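Local coordinates for 3-keto-5-aminohexanoate cleavage protein (Archaeoglobus fulgidus, PDB 3LOT), which probably cleaves 3-keto-5-aminohexanoate or a related beta-keto acid with the help of a bound zinc ion, as a TIM-barrel member of the beta-keto acid cleavage enzymes, at residues V10-T15 against V257-E262; V82-T87 against P109-F114. All coordinates share one frame; numbering follows the deposited sequence.

Contact 1. Residues V10-T15 against V257-E262. With ZN (zinc ion), chain P.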
loop_
_atom_site.group_PDB
_atom_site.type_symbol
_atom_site.label_atom_id
_atom_site.label_comp_id
_atom_site.label_asym_id
_atom_site.label_seq_id
_atom_site.Cartn_x
_atom_site.Cartn_y
_atom_site.Cartn_z
ATOM N N VAL D 10 -25.510 0.230 -9.603
ATOM C CA VAL D 10 -25.007 -0.383 -10.819
ATOM C C VAL D 10 -25.299 0.512 -12.044
ATOM O O VAL D 10 -26.492 0.774 -12.385
ATOM C CB VAL D 10 -25.612 -1.761 -11.022
ATOM C CG1 VAL D 10 -24.926 -2.458 -12.242
ATOM C CG2 VAL D 10 -25.407 -2.650 -9.753
ATOM N N THR D 11 -24.232 0.988 -12.697
ATOM C CA THR D 11 -24.355 1.819 -13.890
ATOM C C THR D 11 -24.126 0.966 -15.097
ATOM O O THR D 11 -23.234 0.103 -15.085
ATOM C CB THR D 11 -23.341 2.970 -13.905
ATOM O OG1 THR D 11 -23.622 3.839 -12.802
ATOM C CG2 THR D 11 -23.472 3.748 -15.239
ATOM N N CYS D 12 -24.939 1.133 -16.141
ATOM C CA CYS D 12 -24.643 0.398 -17.379
ATOM C C CYS D 12 -24.235 1.334 -18.512
ATOM O O CYS D 12 -25.018 2.178 -18.909
ATOM C CB CYS D 12 -25.785 -0.519 -17.795
ATOM S SG CYS D 12 -25.237 -1.700 -19.079
ATOM N N ALA D 13 -22.988 1.198 -18.970
ATOM C CA ALA D 13 -22.431 2.023 -20.056
ATOM C C ALA D 13 -22.733 1.365 -21.406
ATOM O O ALA D 13 -22.145 0.356 -21.767
ATOM C CB ALA D 13 -20.932 2.245 -19.849
ATOM N N ILE D 14 -23.656 1.959 -22.153
ATOM C CA ILE D 14 -24.353 1.238 -23.217
ATOM C C ILE D 14 -23.528 0.987 -24.502
ATOM O O ILE D 14 -23.629 -0.106 -25.107
ATOM C CB ILE D 14 -25.666 1.962 -23.598
ATOM C CG1 ILE D 14 -26.636 2.023 -22.400
ATOM C CG2 ILE D 14 -26.334 1.347 -24.872
ATOM C CD1 ILE D 14 -27.052 0.654 -21.780
ATOM N N THR D 15 -22.755 1.983 -24.949
ATOM C CA THR D 15 -22.039 1.818 -26.193
ATOM C C THR D 15 -20.661 2.479 -26.308
ATOM O O THR D 15 -19.781 1.951 -26.975
ATOM C CB THR D 15 -22.944 2.127 -27.447
ATOM O OG1 THR D 15 -22.286 1.671 -28.651
ATOM C CG2 THR D 15 -23.314 3.595 -27.613
ATOM N N VAL D 257 -20.434 0.204 -8.952
ATOM C CA VAL D 257 -19.890 -0.492 -10.080
ATOM C C VAL D 257 -20.578 -0.101 -11.403
ATOM O O VAL D 257 -21.789 0.185 -11.455
ATOM C CB VAL D 257 -19.968 -1.987 -9.845
ATOM C CG1 VAL D 257 -21.455 -2.441 -9.585
ATOM C CG2 VAL D 257 -19.353 -2.740 -11.029
ATOM N N ARG D 258 -19.771 -0.072 -12.462
ATOM C CA ARG D 258 -20.224 0.156 -13.827
ATOM C C ARG D 258 -19.833 -1.042 -14.662
ATOM O O ARG D 258 -18.696 -1.585 -14.510
ATOM C CB ARG D 258 -19.590 1.414 -14.423
ATOM C CG ARG D 258 -19.886 1.649 -15.889
ATOM C CD ARG D 258 -19.501 3.051 -16.346
ATOM N NE ARG D 258 -18.629 3.028 -17.510
ATOM C CZ ARG D 258 -18.212 4.103 -18.152
ATOM N NH1 ARG D 258 -18.621 5.336 -17.801
ATOM N NH2 ARG D 258 -17.399 3.959 -19.179
ATOM N N VAL D 259 -20.785 -1.473 -15.492
ATOM C CA VAL D 259 -20.598 -2.563 -16.435
ATOM C C VAL D 259 -21.101 -2.023 -17.791
ATOM O O VAL D 259 -21.396 -0.832 -17.927
ATOM C CB VAL D 259 -21.346 -3.840 -16.003
ATOM C CG1 VAL D 259 -20.808 -4.352 -14.675
ATOM C CG2 VAL D 259 -22.908 -3.619 -15.925
ATOM N N GLY D 260 -21.139 -2.857 -18.808
ATOM C CA GLY D 260 -21.726 -2.404 -20.065
ATOM C C GLY D 260 -20.796 -2.614 -21.233
ATOM O O GLY D 260 -19.568 -2.730 -21.045
ATOM N N LEU D 261 -21.404 -2.685 -22.416
ATOM C CA LEU D 261 -20.710 -2.967 -23.684
ATOM C C LEU D 261 -19.789 -1.850 -24.076
ATOM O O LEU D 261 -18.881 -2.054 -24.847
ATOM C CB LEU D 261 -21.695 -3.257 -24.827
ATOM C CG LEU D 261 -22.635 -4.460 -24.664
ATOM C CD1 LEU D 261 -23.367 -4.774 -25.979
ATOM C CD2 LEU D 261 -21.894 -5.635 -24.240
ATOM N N GLU D 262 -19.989 -0.652 -23.527
ATOM C CA GLU D 262 -18.979 0.371 -23.694
ATOM C C GLU D 262 -17.560 -0.031 -23.223
ATOM O O GLU D 262 -16.569 0.364 -23.869
ATOM C CB GLU D 262 -19.428 1.670 -23.031
ATOM C CG GLU D 262 -18.295 2.655 -22.761
ATOM C CD GLU D 262 -18.833 4.050 -22.442
ATOM O OE1 GLU D 262 -20.071 4.292 -22.407
ATOM O OE2 GLU D 262 -17.964 4.880 -22.252
HETATM ZN ZN ZN P . -18.266 6.935 -21.733
HETATM O O HOH W 1 -22.154 3.106 -10.665
HETATM O O HOH W 2 -16.945 1.650 -26.363
HETATM O O HOH W 3 -22.450 4.539 -23.728
#
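A13 lies under the guanidinium of R258, its CB 3.3 Å from the plane and displaced toward the rim, and the same methyl meets the carboxylate of E262, with A13 CB 3.4 Å from E262 OE1. R258 reaches this position with CG anti to the backbone N (chi1 174°) and a bend at chi3, so that the chain passes T11 obliquely and ends beside the metal site. There NH2 makes a salt bridge to E262 OE2 at 3.3 Å and a second one to D263. E262, in the loop beyond the strand, has an extended chain, and its OE2 binds the zinc ion at 2.1 Å, while H50 and H52 from strand 48-54 supply the other protein ligands. An alanine in place of R258 would probably leave D263 without this salt-bridge partner, the zinc-bound E262 carboxylate without its second positive neighbour, and a gap over A13 CB. The backbones form the parallel closure of a TIM barrel, where the first strand, 7-13, meets the last, 256-259, and the zinc sits at the C-terminal end of the strands, the usual active-site end of this fold. T11 N to V257 O, V259 N to T11 O and A13 N to V259 O are all nearly straight hydrogen bonds. Beyond the strands E262 N donates to A13 O at 3.0 Å from above the carbonyl plane. On the other face V10 and V257 lie side by side, V10 CG2 4.0 Å from V257 CG1, and the SG of C12 rests 3.7 Å from G260 CA, which also lies close to A13 O. Past the strand ends one water accepts from T15 N and donates to E262 OE1, the carboxylate oxygen that does not bind the zinc.

Contact 2. Residues V82-T87 against P109-F114; sequences VINVTT and PEIATF
V82 lays its CG1 against the CG2 methyl of I111, 3.6 Å away, the two side chains crossing at about a right angle. N84 comes over the same isoleucine from the next position on that face, its CB 3.8 Å from I111 CG2. With CG anti to the backbone N (chi1 178°), its amide reaches toward T113, and OD1 comes within 3.3 Å of T113 CG2. The polar end of N84 has its partners elsewhere: OD1 accepts from ND1 of H50, a zinc ligand, and ND2 makes a weak bond to E172. On the other face A112 places its small methyl beside V85 O. Strands 82-85 and 111-115 are parallel neighbours in the TIM barrel, joined by V85 N to I111 O, a long bond of 3.3 Å, and by the shorter T113 N to V85 O. At the start of this pairing two waters fill in, one linking I83 O with E110 N and the other I83 N with E110 OE1, which also pairs with R301, while E110 OE2 accepts from G308 N. At the far end T87 OG1 donates to T113 O at 2.6 Å, from above the carbonyl plane, and T87 N makes a weak bond to T113 OG1. T86 OG1 is held by G88 N and G89 N, and both it and T113 OG1 hydrogen-bond an unidentified ligand, perhaps from the crystallisation liquor. Mixed at its base and hydroxyl-rich at its mouth, the pair thus contributes to the pocket beside the zinc, and N84 would act as a second-shell residue that orients H50 for the metal.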
loop_
_atom_site.group_PDB
_atom_site.type_symbol
_atom_site.label_atom_id
_atom_site.label_comp_id
_atom_site.label_asym_id
_atom_site.label_seq_id
_atom_site.Cartn_x
_atom_site.Cartn_y
_atom_site.Cartn_z
ATOM N N VAL D 82 -31.802 6.864 -14.383
ATOM C CA VAL D 82 -30.972 8.063 -14.440
ATOM C C VAL D 82 -30.114 8.014 -15.731
ATOM O O VAL D 82 -29.421 7.031 -16.010
ATOM C CB VAL D 82 -30.093 8.244 -13.158
ATOM C CG1 VAL D 82 -29.213 9.495 -13.252
ATOM C CG2 VAL D 82 -30.992 8.339 -11.882
ATOM N N ILE D 83 -30.240 9.057 -16.543
ATOM C CA ILE D 83 -29.574 9.126 -17.841
ATOM C C ILE D 83 -28.340 10.009 -17.715
ATOM O O ILE D 83 -28.427 11.259 -17.558
ATOM C CB ILE D 83 -30.520 9.675 -18.944
ATOM C CG1 ILE D 83 -31.808 8.808 -19.046
ATOM C CG2 ILE D 83 -29.715 9.789 -20.249
ATOM C CD1 ILE D 83 -32.986 9.446 -19.810
ATOM N N ASN D 84 -27.198 9.352 -17.671
ATOM C CA ASN D 84 -25.881 9.998 -17.554
ATOM C C ASN D 84 -25.315 10.164 -18.962
ATOM O O ASN D 84 -25.103 9.162 -19.655
ATOM C CB ASN D 84 -24.977 9.067 -16.714
ATOM C CG ASN D 84 -23.531 9.587 -16.539
ATOM O OD1 ASN D 84 -22.943 10.110 -17.471
ATOM N ND2 ASN D 84 -22.936 9.362 -15.347
ATOM N N VAL D 85 -25.023 11.404 -19.343
ATOM C CA VAL D 85 -24.525 11.731 -20.680
ATOM C C VAL D 85 -22.995 11.958 -20.687
ATOM O O VAL D 85 -22.445 12.555 -19.771
ATOM C CB VAL D 85 -25.240 12.996 -21.175
ATOM C CG1 VAL D 85 -24.845 13.319 -22.586
ATOM C CG2 VAL D 85 -26.736 12.791 -21.052
ATOM N N THR D 86 -22.313 11.493 -21.726
ATOM C CA THR D 86 -20.893 11.749 -21.843
ATOM C C THR D 86 -20.641 13.170 -22.345
ATOM O O THR D 86 -21.394 13.732 -23.138
ATOM C CB THR D 86 -20.228 10.784 -22.794
ATOM O OG1 THR D 86 -18.811 10.940 -22.698
ATOM C CG2 THR D 86 -20.687 11.071 -24.246
ATOM N N THR D 87 -19.593 13.766 -21.815
ATOM C CA THR D 87 -18.940 14.903 -22.435
ATOM C C THR D 87 -17.520 14.511 -22.824
ATOM O O THR D 87 -16.757 15.369 -23.253
ATOM C CB THR D 87 -18.866 16.155 -21.498
ATOM O OG1 THR D 87 -17.946 15.921 -20.429
ATOM C CG2 THR D 87 -20.211 16.487 -20.925
ATOM N N PRO D 109 -28.887 17.493 -18.397
ATOM C CA PRO D 109 -29.106 16.214 -17.775
ATOM C C PRO D 109 -28.856 16.274 -16.273
ATOM O O PRO D 109 -28.241 17.222 -15.767
ATOM C CB PRO D 109 -28.041 15.298 -18.437
ATOM C CG PRO D 109 -26.934 16.242 -18.823
ATOM C CD PRO D 109 -27.618 17.552 -19.149
ATOM N N GLU D 110 -29.329 15.250 -15.580
ATOM C CA GLU D 110 -29.132 15.127 -14.143
ATOM C C GLU D 110 -27.671 14.924 -13.772
ATOM O O GLU D 110 -27.235 15.374 -12.717
ATOM C CB GLU D 110 -29.937 13.955 -13.578
ATOM C CG GLU D 110 -31.491 14.081 -13.661
ATOM C CD GLU D 110 -32.185 12.980 -12.886
ATOM O OE1 GLU D 110 -32.400 11.889 -13.466
ATOM O OE2 GLU D 110 -32.497 13.170 -11.691
ATOM N N ILE D 111 -26.947 14.178 -14.597
ATOM C CA ILE D 111 -25.551 13.856 -14.327
ATOM C C ILE D 111 -24.884 13.675 -15.704
ATOM O O ILE D 111 -25.538 13.265 -16.692
ATOM C CB ILE D 111 -25.473 12.604 -13.391
ATOM C CG1 ILE D 111 -24.027 12.234 -13.030
ATOM C CG2 ILE D 111 -26.233 11.367 -14.010
ATOM C CD1 ILE D 111 -23.935 11.440 -11.784
ATOM N N ALA D 112 -23.622 14.053 -15.801
ATOM C CA ALA D 112 -22.854 13.866 -17.025
ATOM C C ALA D 112 -21.374 13.671 -16.699
ATOM O O ALA D 112 -20.923 14.049 -15.616
ATOM C CB ALA D 112 -23.031 14.991 -17.972
ATOM N N THR D 113 -20.629 13.052 -17.607
ATOM C CA THR D 113 -19.266 12.712 -17.247
ATOM C C THR D 113 -18.385 13.954 -17.417
ATOM O O THR D 113 -18.700 14.833 -18.208
ATOM C CB THR D 113 -18.725 11.454 -17.980
ATOM O OG1 THR D 113 -18.672 11.641 -19.387
ATOM C CG2 THR D 113 -19.615 10.292 -17.689
ATOM N N PHE D 114 -17.296 13.980 -16.650
ATOM C CA PHE D 114 -16.437 15.135 -16.429
ATOM C C PHE D 114 -15.039 14.540 -16.233
ATOM O O PHE D 114 -14.675 14.226 -15.114
ATOM C CB PHE D 114 -16.902 15.837 -15.133
ATOM C CG PHE D 114 -16.415 17.245 -14.957
ATOM C CD1 PHE D 114 -15.086 17.507 -14.764
ATOM C CD2 PHE D 114 -17.317 18.284 -14.933
ATOM C CE1 PHE D 114 -14.648 18.800 -14.544
ATOM C CE2 PHE D 114 -16.920 19.592 -14.704
ATOM C CZ PHE D 114 -15.570 19.878 -14.498
HETATM O O HOH W 4 -30.371 13.084 -17.249
HETATM O O HOH W 5 -32.214 11.275 -16.214
#

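How the contacts relate
Both contacts are buried and join parallel neighbours of one barrel: contact 1 pairs its first and last strands, whereas contact 2 pairs two consecutive strands and is nested within the chain loop that contact 1 closes. Their centres lie about 13 Å apart and their nearest atoms about 5 Å apart, and strand 48-54 runs between them, pairing with 7-13 and with 82-85. H50 on that strand connects their chemistry, since it shares the zinc with E262 of contact 1 and is held by N84 of contact 2. Contact 1 brings charge to the metal through R258 and E262; contact 2 meets the pocket with neutral hydroxyl and amide groups and keeps its charge, E110, at the opposite end.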